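Long-range contacts in putative nitroreductase (Thermotoga maritima, PDB 1VKW), which probably acts as an oxidoreductase related to the FMN-dependent nitroreductases: residues Gly171-Ser177 against Asp210-Leu216; Gly81-Gln86 against Ile185-Tyr191; Ser132-Asn136 against Gln162-Tyr168. All coordinates share one frame; numbering follows the deposited sequence.

How the interactions relate
Interactions 1 and 3 share the same four-stranded antiparallel sheet: strand 172-176 pairs with 211-215 in interaction 1 and with 165-168 on its other side, and interaction 3 adds residues 132-136 to the sheet's edge along 165-168. Their centres are about 10 Å apart, and C174 N meets K167 O at 2.7 Å. Interaction 2 joins helices 74-93 and 180-198, with its centre about 4 Å from that of the chain. It lies about 13 Å from interaction 1, centre to centre, and touches it where L214 CD2 reaches A190 O at 3.5 Å. Interactions 2 and 3 are about 16 Å apart between centres, meeting where W164 NE1 comes within 3.4 Å of A186 CB.

Interaction 1. Residues Gly171-Ser177 against Asp210-Leu216; sequences GELCISS and DTYCLIL
The carboxylate of E172 lies alongside the I215 side chain, both pointing the same way, with its OE2 3.6 Å from CG1 of I215 and its OE1 reaching over C213 to stand 3.5 Å from CB of that residue. OE2 continues to a salt bridge with R207 on strand 203-207. The other large flat group, the ring of Y212, leads away from I175 to F74, V78 and L187, and its OH bonds to D75. On the same face as E172, C174 and C213 form a non-hydrogen-bonded pair whose CA atoms are 4.1 Å apart. Each sulfur stands anti to its own carbonyl carbon (chi1 -62° and -68°), and SG of C174 meets SG of C213 in a disulfide of 2.1 Å with a C-S-S-C torsion of 106°. Farther along this face, S176 OG and T211 OG1 share a short hydrogen bond of 2.5 Å. Paired amides of L173 with L214 and of I175 with Y212 hold the backbones, L214 N lying 2.8 Å from L173 O. The opposite face, with L173, I175 and L214, packs against helices 143-153 and 180-198. This is a cross-strand disulfide joining the two central strands of a four-stranded antiparallel sheet.

Interaction 2. Residues Gly81-Gln86 against Ile185-Tyr191; sequences GFQGEQ and IALSHAY
G81 and I185 bring the two helices closest: C of G81 lies 3.6 Å from N of I185, and with no side chain on G81 the segment axes approach to 7.3 Å, crossing at -60°. Beside them E85 packs tightly. With CG of E85 anti to the backbone N, that carbon sits 3.1 Å from S188 OG, while CG2 of I185 packs on the carboxylate carbon. S188 OG itself turns back to hydrogen-bond I185 O in its own helix. A bend at chi2 (66°) swings the E85 carboxylate round to the edge of the H189 ring, where NE2 donates to OE2 over 2.6 Å at 169°. The two planes are nearly coplanar, and OE2 is met on its anti side.

F82 also packs closely at first, its CD1 3.5 Å from N of S188. Only farther out does the spacing open, to 4.0 Å between F82 CD1 and L187 CD2, and the ring turns its edge to the face of Y191 in a T-shaped pair. This apolar end is buried too: I204 touches all three side chains, and the OH of Y191 bonds to E201.

The polar end is held from outside as well: W100 NE1 binds E85 OE1, and H189 ND1 binds M151 O. With both its ring nitrogens facing oxygen acceptors, H189 is probably doubly protonated, which would make its bond to E85 a buried, charge-assisted one that fixes both groups in rotation.

Interaction 3. Residues Ser132-Asn136 against Gln162-Tyr168; sequences SFLEN and QPWKIKY
F133 forms the apolar centre with W164 and I166. Its ring meets the indole obliquely, planes 41° apart, with CE1 3.8 Å from CE3 of W164, while its CB faces CD1 of I166. L134 adds a contact at similar spacing from CD1 to CG2 of the same isoleucine. Helix 143-153 packs on F133 and I166, I153 touching both and V149 touching I166, whereas W164 packs on A186 of helix 180-198.

Oxygens rim the phenyl ring near its plane: Q162 O beside CE1, W164 O 3.5 Å from CD1 of F133, and Q162 OE1 3.3 Å from CZ of the same ring. The Q162 amide is held in turn by N160 O at its NE2 and by R128 N at its OE1. The indole of W164 is tied down through NE1 to D182 O.

Beyond the rings the backbones run roughly in the same direction and are bridged at L134 and I166. I166 N donates to F133 O over 2.8 Å, and I166 O accepts E135 N. N136 then takes over with its side chain. CG stands anti to the carbonyl carbon (chi1 -48°), turning the amide toward Y168: OD1 receives Y168 N over 2.9 Å in an almost straight bond (178°), while ND2 donates to a lone pair of Y168 O over 2.7 Å.

At the exposed edge E135 lies across the aliphatic parts of K165 and K167. Its OE2 is 4.8 Å from NZ of K165 and its OE1 4.6 Å from NZ of K167, too far for salt bridges, so the attraction is probably diffuse. The paired bonds of N136 imply a firmer grip: its side-chain amide stands in for a backbone peptide and continues the pairing along the edge of strand 165-168 away from strand 172-176.

Interaction 1. Residues Gly171-Ser177 against Asp210-Leu216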
loop_
_atom_site.group_PDB
_atom_site.type_symbol
_atom_site.label_atom_id
_atom_site.label_comp_id
_atom_site.label_asym_id
_atom_site.label_seq_id
_atom_site.Cartn_x
_atom_site.Cartn_y
_atom_site.Cartn_z
ATOM N N GLY A 171 -12.725 18.746 -6.518
ATOM C CA GLY A 171 -11.551 18.992 -5.672
ATOM C C GLY A 171 -10.965 17.762 -4.968
ATOM O O GLY A 171 -9.799 17.752 -4.581
ATOM N N GLU A 172 -11.772 16.724 -4.803
ATOM C CA GLU A 172 -11.423 15.611 -3.913
ATOM C C GLU A 172 -11.773 14.269 -4.501
ATOM O O GLU A 172 -12.658 14.164 -5.344
ATOM C CB GLU A 172 -12.166 15.741 -2.583
ATOM C CG GLU A 172 -12.077 17.109 -1.955
ATOM C CD GLU A 172 -12.749 17.187 -0.608
ATOM O OE1 GLU A 172 -13.435 16.224 -0.197
ATOM O OE2 GLU A 172 -12.576 18.226 0.044
ATOM N N LEU A 173 -11.070 13.252 -4.020
ATOM C CA LEU A 173 -11.338 11.856 -4.346
ATOM C C LEU A 173 -11.628 11.233 -3.005
ATOM O O LEU A 173 -10.825 11.358 -2.080
ATOM C CB LEU A 173 -10.126 11.198 -5.014
ATOM C CG LEU A 173 -10.260 9.865 -5.760
ATOM C CD1 LEU A 173 -11.394 9.840 -6.782
ATOM C CD2 LEU A 173 -8.948 9.587 -6.470
ATOM N N CYS A 174 -12.818 10.659 -2.884
ATOM C CA CYS A 174 -13.282 10.063 -1.633
ATOM C C CYS A 174 -13.393 8.555 -1.762
ATOM O O CYS A 174 -13.952 8.060 -2.731
ATOM C CB CYS A 174 -14.631 10.657 -1.244
ATOM S SG CYS A 174 -14.564 12.447 -0.949
ATOM N N ILE A 175 -12.851 7.843 -0.775
ATOM C CA ILE A 175 -12.936 6.394 -0.691
ATOM C C ILE A 175 -13.665 6.027 0.594
ATOM O O ILE A 175 -13.256 6.447 1.682
ATOM C CB ILE A 175 -11.529 5.775 -0.664
ATOM C CG1 ILE A 175 -10.747 6.173 -1.919
ATOM C CG2 ILE A 175 -11.613 4.257 -0.537
ATOM C CD1 ILE A 175 -9.280 5.828 -1.838
ATOM N N SER A 176 -14.733 5.244 0.460
ATOM C CA SER A 176 -15.488 4.722 1.597
ATOM C C SER A 176 -15.397 3.201 1.629
ATOM O O SER A 176 -15.426 2.542 0.576
ATOM C CB SER A 176 -16.958 5.124 1.497
ATOM O OG SER A 176 -17.110 6.506 1.215
ATOM N N SER A 177 -15.292 2.656 2.838
ATOM C CA SER A 177 -15.269 1.216 3.063
ATOM C C SER A 177 -15.651 0.876 4.502
ATOM O O SER A 177 -15.356 1.633 5.418
ATOM C CB SER A 177 -13.871 0.666 2.803
ATOM O OG SER A 177 -13.861 -0.745 2.894
ATOM N N ASP A 210 -17.075 6.329 7.678
ATOM C CA ASP A 210 -16.294 5.324 6.941
ATOM C C ASP A 210 -15.725 5.813 5.612
ATOM O O ASP A 210 -15.523 5.023 4.696
ATOM C CB ASP A 210 -17.159 4.085 6.714
ATOM C CG ASP A 210 -18.356 4.353 5.808
ATOM O OD1 ASP A 210 -18.563 5.497 5.354
ATOM O OD2 ASP A 210 -19.148 3.451 5.491
ATOM N N THR A 211 -15.448 7.113 5.529
ATOM C CA THR A 211 -14.938 7.725 4.315
ATOM C C THR A 211 -13.726 8.563 4.645
ATOM O O THR A 211 -13.700 9.247 5.667
ATOM C CB THR A 211 -16.013 8.615 3.668
ATOM O OG1 THR A 211 -17.150 7.819 3.344
ATOM C CG2 THR A 211 -15.552 9.179 2.291
ATOM N N TYR A 212 -12.735 8.506 3.767
ATOM C CA TYR A 212 -11.591 9.405 3.821
ATOM C C TYR A 212 -11.494 10.058 2.462
ATOM O O TYR A 212 -11.582 9.376 1.443
ATOM C CB TYR A 212 -10.312 8.645 4.156
ATOM C CG TYR A 212 -10.116 8.441 5.637
ATOM C CD1 TYR A 212 -10.801 7.440 6.315
ATOM C CD2 TYR A 212 -9.266 9.262 6.366
ATOM C CE1 TYR A 212 -10.639 7.253 7.679
ATOM C CE2 TYR A 212 -9.088 9.079 7.730
ATOM C CZ TYR A 212 -9.773 8.071 8.382
ATOM O OH TYR A 212 -9.614 7.891 9.744
ATOM N N CYS A 213 -11.359 11.382 2.459
ATOM C CA CYS A 213 -11.236 12.142 1.230
ATOM C C CYS A 213 -9.843 12.704 1.110
ATOM O O CYS A 213 -9.214 13.092 2.100
ATOM C CB CYS A 213 -12.259 13.281 1.168
ATOM S SG CYS A 213 -13.975 12.718 1.005
ATOM N N LEU A 214 -9.378 12.735 -0.127
ATOM C CA LEU A 214 -8.097 13.282 -0.471
ATOM C C LEU A 214 -8.336 14.598 -1.185
ATOM O O LEU A 214 -8.973 14.620 -2.236
ATOM C CB LEU A 214 -7.394 12.315 -1.417
ATOM C CG LEU A 214 -5.882 12.284 -1.427
ATOM C CD1 LEU A 214 -5.370 11.811 -0.075
ATOM C CD2 LEU A 214 -5.427 11.345 -2.551
ATOM N N ILE A 215 -7.854 15.695 -0.612
ATOM C CA ILE A 215 -7.840 16.952 -1.344
ATOM C C ILE A 215 -6.612 16.874 -2.267
ATOM O O ILE A 215 -5.475 16.907 -1.809
ATOM C CB ILE A 215 -7.799 18.171 -0.410
ATOM C CG1 ILE A 215 -9.007 18.155 0.539
ATOM C CG2 ILE A 215 -7.842 19.451 -1.217
ATOM C CD1 ILE A 215 -8.903 19.155 1.673
ATOM N N LEU A 216 -6.872 16.769 -3.563
ATOM C CA LEU A 216 -5.875 16.332 -4.537
ATOM C C LEU A 216 -4.792 17.345 -4.840
ATOM O O LEU A 216 -3.619 16.995 -4.888
ATOM C CB LEU A 216 -6.569 15.943 -5.846
ATOM C CG LEU A 216 -7.455 14.700 -5.700
ATOM C CD1 LEU A 216 -8.427 14.601 -6.863
ATOM C CD2 LEU A 216 -6.615 13.454 -5.578
#

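Interaction 2. Residues Gly81-Gln86 against Ile185-Tyr191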
loop_
_atom_site.group_PDB
_atom_site.type_symbol
_atom_site.label_atom_id
_atom_site.label_comp_id
_atom_site.label_asym_id
_atom_site.label_seq_id
_atom_site.Cartn_x
_atom_site.Cartn_y
_atom_site.Cartn_z
ATOM N N GLY A 81 -3.356 0.106 7.623
ATOM C CA GLY A 81 -3.401 -0.098 6.179
ATOM C C GLY A 81 -2.643 0.962 5.400
ATOM O O GLY A 81 -1.897 0.646 4.483
ATOM N N PHE A 82 -2.814 2.221 5.798
ATOM C CA PHE A 82 -2.201 3.362 5.109
ATOM C C PHE A 82 -0.667 3.318 5.177
ATOM O O PHE A 82 0.017 3.414 4.154
ATOM C CB PHE A 82 -2.741 4.664 5.713
ATOM C CG PHE A 82 -2.321 5.909 4.973
ATOM C CD1 PHE A 82 -2.837 6.192 3.707
ATOM C CD2 PHE A 82 -1.415 6.801 5.540
ATOM C CE1 PHE A 82 -2.454 7.349 3.019
ATOM C CE2 PHE A 82 -1.022 7.951 4.855
ATOM C CZ PHE A 82 -1.544 8.225 3.589
ATOM N N GLN A 83 -0.134 3.133 6.381
ATOM C CA GLN A 83 1.312 3.062 6.563
ATOM C C GLN A 83 1.877 1.751 6.047
ATOM O O GLN A 83 2.949 1.734 5.447
ATOM C CB GLN A 83 1.682 3.273 8.032
ATOM C CG GLN A 83 1.464 4.698 8.492
ATOM C CD GLN A 83 1.666 4.879 9.984
ATOM O OE1 GLN A 83 2.553 4.273 10.581
ATOM N NE2 GLN A 83 0.838 5.720 10.590
ATOM N N GLY A 84 1.153 0.663 6.293
ATOM C CA GLY A 84 1.558 -0.672 5.873
ATOM C C GLY A 84 1.711 -0.819 4.365
ATOM O O GLY A 84 2.667 -1.433 3.893
ATOM N N GLU A 85 0.784 -0.251 3.602
ATOM C CA GLU A 85 0.890 -0.324 2.152
ATOM C C GLU A 85 2.029 0.557 1.620
ATOM O O GLU A 85 2.640 0.211 0.614
ATOM C CB GLU A 85 -0.450 -0.030 1.479
ATOM C CG GLU A 85 -0.473 -0.253 -0.034
ATOM C CD GLU A 85 -0.308 -1.699 -0.488
ATOM O OE1 GLU A 85 -0.166 -2.606 0.356
ATOM O OE2 GLU A 85 -0.333 -1.940 -1.720
ATOM N N GLN A 86 2.350 1.661 2.303
ATOM C CA GLN A 86 3.536 2.440 1.948
ATOM C C GLN A 86 4.797 1.580 2.027
ATOM O O GLN A 86 5.666 1.640 1.147
ATOM C CB GLN A 86 3.666 3.681 2.839
ATOM C CG GLN A 86 2.700 4.797 2.436
ATOM C CD GLN A 86 2.746 5.964 3.387
ATOM O OE1 GLN A 86 3.676 6.768 3.337
ATOM N NE2 GLN A 86 1.756 6.052 4.275
ATOM N N ILE A 185 -5.195 0.930 2.925
ATOM C CA ILE A 185 -4.364 0.415 1.829
ATOM C C ILE A 185 -4.667 1.161 0.520
ATOM O O ILE A 185 -3.762 1.689 -0.127
ATOM C CB ILE A 185 -4.559 -1.129 1.680
ATOM C CG1 ILE A 185 -3.940 -1.872 2.879
ATOM C CG2 ILE A 185 -3.915 -1.655 0.401
ATOM C CD1 ILE A 185 -4.287 -3.345 2.935
ATOM N N ALA A 186 -5.945 1.213 0.145
ATOM C CA ALA A 186 -6.360 1.901 -1.071
ATOM C C ALA A 186 -6.035 3.395 -1.001
ATOM O O ALA A 186 -5.605 3.997 -1.988
ATOM C CB ALA A 186 -7.846 1.697 -1.314
ATOM N N LEU A 187 -6.240 3.988 0.170
ATOM C CA LEU A 187 -5.978 5.415 0.368
ATOM C C LEU A 187 -4.506 5.744 0.153
ATOM O O LEU A 187 -4.184 6.812 -0.381
ATOM C CB LEU A 187 -6.423 5.853 1.764
ATOM C CG LEU A 187 -6.406 7.337 2.119
ATOM C CD1 LEU A 187 -7.476 8.083 1.361
ATOM C CD2 LEU A 187 -6.592 7.490 3.628
ATOM N N SER A 188 -3.623 4.824 0.545
ATOM C CA SER A 188 -2.184 4.975 0.301
ATOM C C SER A 188 -1.865 5.059 -1.185
ATOM O O SER A 188 -1.046 5.887 -1.597
ATOM C CB SER A 188 -1.371 3.849 0.962
ATOM O OG SER A 188 -1.437 2.634 0.227
ATOM N N HIS A 189 -2.512 4.224 -1.997
ATOM C CA HIS A 189 -2.323 4.278 -3.453
ATOM C C HIS A 189 -2.791 5.592 -4.047
ATOM O O HIS A 189 -2.127 6.156 -4.913
ATOM C CB HIS A 189 -3.042 3.113 -4.156
ATOM C CG HIS A 189 -2.404 1.778 -3.928
ATOM N ND1 HIS A 189 -2.316 0.816 -4.915
ATOM C CD2 HIS A 189 -1.819 1.244 -2.830
ATOM C CE1 HIS A 189 -1.709 -0.254 -4.426
ATOM N NE2 HIS A 189 -1.405 -0.025 -3.163
ATOM N N ALA A 190 -3.954 6.072 -3.606
ATOM C CA ALA A 190 -4.501 7.318 -4.123
ATOM C C ALA A 190 -3.616 8.493 -3.704
ATOM O O ALA A 190 -3.300 9.365 -4.500
ATOM C CB ALA A 190 -5.904 7.512 -3.643
ATOM N N TYR A 191 -3.213 8.494 -2.443
ATOM C CA TYR A 191 -2.327 9.523 -1.920
ATOM C C TYR A 191 -0.988 9.589 -2.670
ATOM O O TYR A 191 -0.574 10.644 -3.133
ATOM C CB TYR A 191 -2.094 9.304 -0.425
ATOM C CG TYR A 191 -0.978 10.159 0.097
ATOM C CD1 TYR A 191 -1.210 11.470 0.511
ATOM C CD2 TYR A 191 0.322 9.667 0.153
ATOM C CE1 TYR A 191 -0.167 12.268 0.984
ATOM C CE2 TYR A 191 1.375 10.456 0.609
ATOM C CZ TYR A 191 1.125 11.751 1.024
ATOM O OH TYR A 191 2.176 12.510 1.482
#

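Interaction 3. Residues Ser132-Asn136 against Gln162-Tyr168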
loop_
_atom_site.group_PDB
_atom_site.type_symbol
_atom_site.label_atom_id
_atom_site.label_comp_id
_atom_site.label_asym_id
_atom_site.label_seq_id
_atom_site.Cartn_x
_atom_site.Cartn_y
_atom_site.Cartn_z
ATOM N N SER A 132 -17.483 -0.420 -11.450
ATOM C CA SER A 132 -18.186 -1.015 -10.311
ATOM C C SER A 132 -17.768 -0.358 -8.988
ATOM O O SER A 132 -18.474 -0.457 -7.982
ATOM C CB SER A 132 -17.966 -2.533 -10.266
ATOM O OG SER A 132 -16.689 -2.872 -9.760
ATOM N N PHE A 133 -16.632 0.320 -9.003
ATOM C CA PHE A 133 -16.115 1.024 -7.834
ATOM C C PHE A 133 -16.516 2.497 -7.778
ATOM O O PHE A 133 -16.638 3.089 -6.695
ATOM C CB PHE A 133 -14.598 0.930 -7.825
ATOM C CG PHE A 133 -14.087 -0.471 -7.721
ATOM C CD1 PHE A 133 -14.087 -1.121 -6.504
ATOM C CD2 PHE A 133 -13.590 -1.131 -8.832
ATOM C CE1 PHE A 133 -13.607 -2.406 -6.394
ATOM C CE2 PHE A 133 -13.104 -2.424 -8.724
ATOM C CZ PHE A 133 -13.111 -3.056 -7.505
ATOM N N LEU A 134 -16.751 3.067 -8.951
ATOM C CA LEU A 134 -16.813 4.501 -9.139
ATOM C C LEU A 134 -18.255 4.978 -9.102
ATOM O O LEU A 134 -19.101 4.458 -9.823
ATOM C CB LEU A 134 -16.175 4.818 -10.491
ATOM C CG LEU A 134 -15.739 6.224 -10.881
ATOM C CD1 LEU A 134 -14.885 6.867 -9.804
ATOM C CD2 LEU A 134 -14.990 6.138 -12.212
ATOM N N GLU A 135 -18.546 5.964 -8.260
ATOM C CA GLU A 135 -19.883 6.554 -8.224
ATOM C C GLU A 135 -20.123 7.420 -9.467
ATOM O O GLU A 135 -21.240 7.484 -9.979
ATOM C CB GLU A 135 -20.084 7.341 -6.929
ATOM C CG GLU A 135 -19.940 6.459 -5.690
ATOM C CD GLU A 135 -20.174 7.209 -4.390
ATOM O OE1 GLU A 135 -21.130 8.009 -4.329
ATOM O OE2 GLU A 135 -19.406 6.990 -3.425
ATOM N N ASN A 136 -19.056 8.023 -9.980
ATOM C CA ASN A 136 -19.103 8.854 -11.190
ATOM C C ASN A 136 -19.125 8.036 -12.464
ATOM O O ASN A 136 -18.645 6.910 -12.498
ATOM C CB ASN A 136 -17.864 9.742 -11.283
ATOM C CG ASN A 136 -17.565 10.473 -10.002
ATOM O OD1 ASN A 136 -17.151 9.867 -9.013
ATOM N ND2 ASN A 136 -17.754 11.788 -10.014
ATOM N N GLN A 162 -12.013 -6.302 -2.290
ATOM C CA GLN A 162 -11.971 -5.009 -2.998
ATOM C C GLN A 162 -13.079 -4.098 -2.487
ATOM O O GLN A 162 -13.924 -3.649 -3.263
ATOM C CB GLN A 162 -12.121 -5.219 -4.510
ATOM C CG GLN A 162 -11.066 -6.099 -5.144
ATOM C CD GLN A 162 -11.530 -6.744 -6.450
ATOM O OE1 GLN A 162 -11.743 -6.056 -7.459
ATOM N NE2 GLN A 162 -11.643 -8.063 -6.445
ATOM N N PRO A 163 -13.082 -3.838 -1.178
ATOM C CA PRO A 163 -14.245 -3.258 -0.502
ATOM C C PRO A 163 -14.338 -1.718 -0.590
ATOM O O PRO A 163 -14.559 -1.062 0.425
ATOM C CB PRO A 163 -14.032 -3.707 0.953
ATOM C CG PRO A 163 -12.531 -3.727 1.118
ATOM C CD PRO A 163 -11.966 -4.088 -0.233
ATOM N N TRP A 164 -14.208 -1.157 -1.788
ATOM C CA TRP A 164 -14.111 0.305 -1.940
ATOM C C TRP A 164 -15.226 0.901 -2.766
ATOM O O TRP A 164 -15.635 0.353 -3.794
ATOM C CB TRP A 164 -12.783 0.688 -2.579
ATOM C CG TRP A 164 -11.618 -0.043 -2.031
ATOM C CD1 TRP A 164 -11.113 0.047 -0.774
ATOM C CD2 TRP A 164 -10.786 -0.969 -2.734
ATOM N NE1 TRP A 164 -10.022 -0.777 -0.645
ATOM C CE2 TRP A 164 -9.793 -1.405 -1.837
ATOM C CE3 TRP A 164 -10.777 -1.473 -4.035
ATOM C CZ2 TRP A 164 -8.802 -2.323 -2.198
ATOM C CZ3 TRP A 164 -9.780 -2.388 -4.394
ATOM C CH2 TRP A 164 -8.815 -2.794 -3.477
ATOM N N LYS A 165 -15.714 2.046 -2.317
ATOM C CA LYS A 165 -16.599 2.860 -3.126
ATOM C C LYS A 165 -15.897 4.197 -3.274
ATOM O O LYS A 165 -15.512 4.797 -2.264
ATOM C CB LYS A 165 -17.957 3.006 -2.436
ATOM C CG LYS A 165 -19.106 3.486 -3.307
ATOM C CD LYS A 165 -20.468 3.329 -2.558
ATOM C CE LYS A 165 -21.670 3.849 -3.352
ATOM N NZ LYS A 165 -22.954 3.865 -2.549
ATOM N N ILE A 166 -15.720 4.650 -4.517
ATOM C CA ILE A 166 -14.900 5.824 -4.825
ATOM C C ILE A 166 -15.740 6.892 -5.506
ATOM O O ILE A 166 -16.533 6.595 -6.416
ATOM C CB ILE A 166 -13.713 5.439 -5.755
ATOM C CG1 ILE A 166 -12.907 4.271 -5.169
ATOM C CG2 ILE A 166 -12.814 6.656 -6.065
ATOM C CD1 ILE A 166 -11.818 3.743 -6.135
ATOM N N LYS A 167 -15.549 8.136 -5.073
ATOM C CA LYS A 167 -16.288 9.259 -5.619
ATOM C C LYS A 167 -15.355 10.427 -5.833
ATOM O O LYS A 167 -14.591 10.792 -4.943
ATOM C CB LYS A 167 -17.442 9.670 -4.678
ATOM C CG LYS A 167 -18.301 10.799 -5.215
ATOM C CD LYS A 167 -19.471 11.123 -4.289
ATOM C CE LYS A 167 -19.017 11.586 -2.908
ATOM N NZ LYS A 167 -20.205 11.907 -2.056
ATOM N N TYR A 168 -15.425 11.000 -7.026
ATOM C CA TYR A 168 -14.655 12.170 -7.389
ATOM C C TYR A 168 -15.612 13.362 -7.404
ATOM O O TYR A 168 -16.661 13.305 -8.063
ATOM C CB TYR A 168 -14.037 11.958 -8.776
ATOM C CG TYR A 168 -13.439 13.203 -9.374
ATOM C CD1 TYR A 168 -12.323 13.801 -8.809
ATOM C CD2 TYR A 168 -13.991 13.778 -10.518
ATOM C CE1 TYR A 168 -11.772 14.951 -9.366
ATOM C CE2 TYR A 168 -13.463 14.913 -11.069
ATOM C CZ TYR A 168 -12.353 15.496 -10.495
ATOM O OH TYR A 168 -11.827 16.619 -11.067
#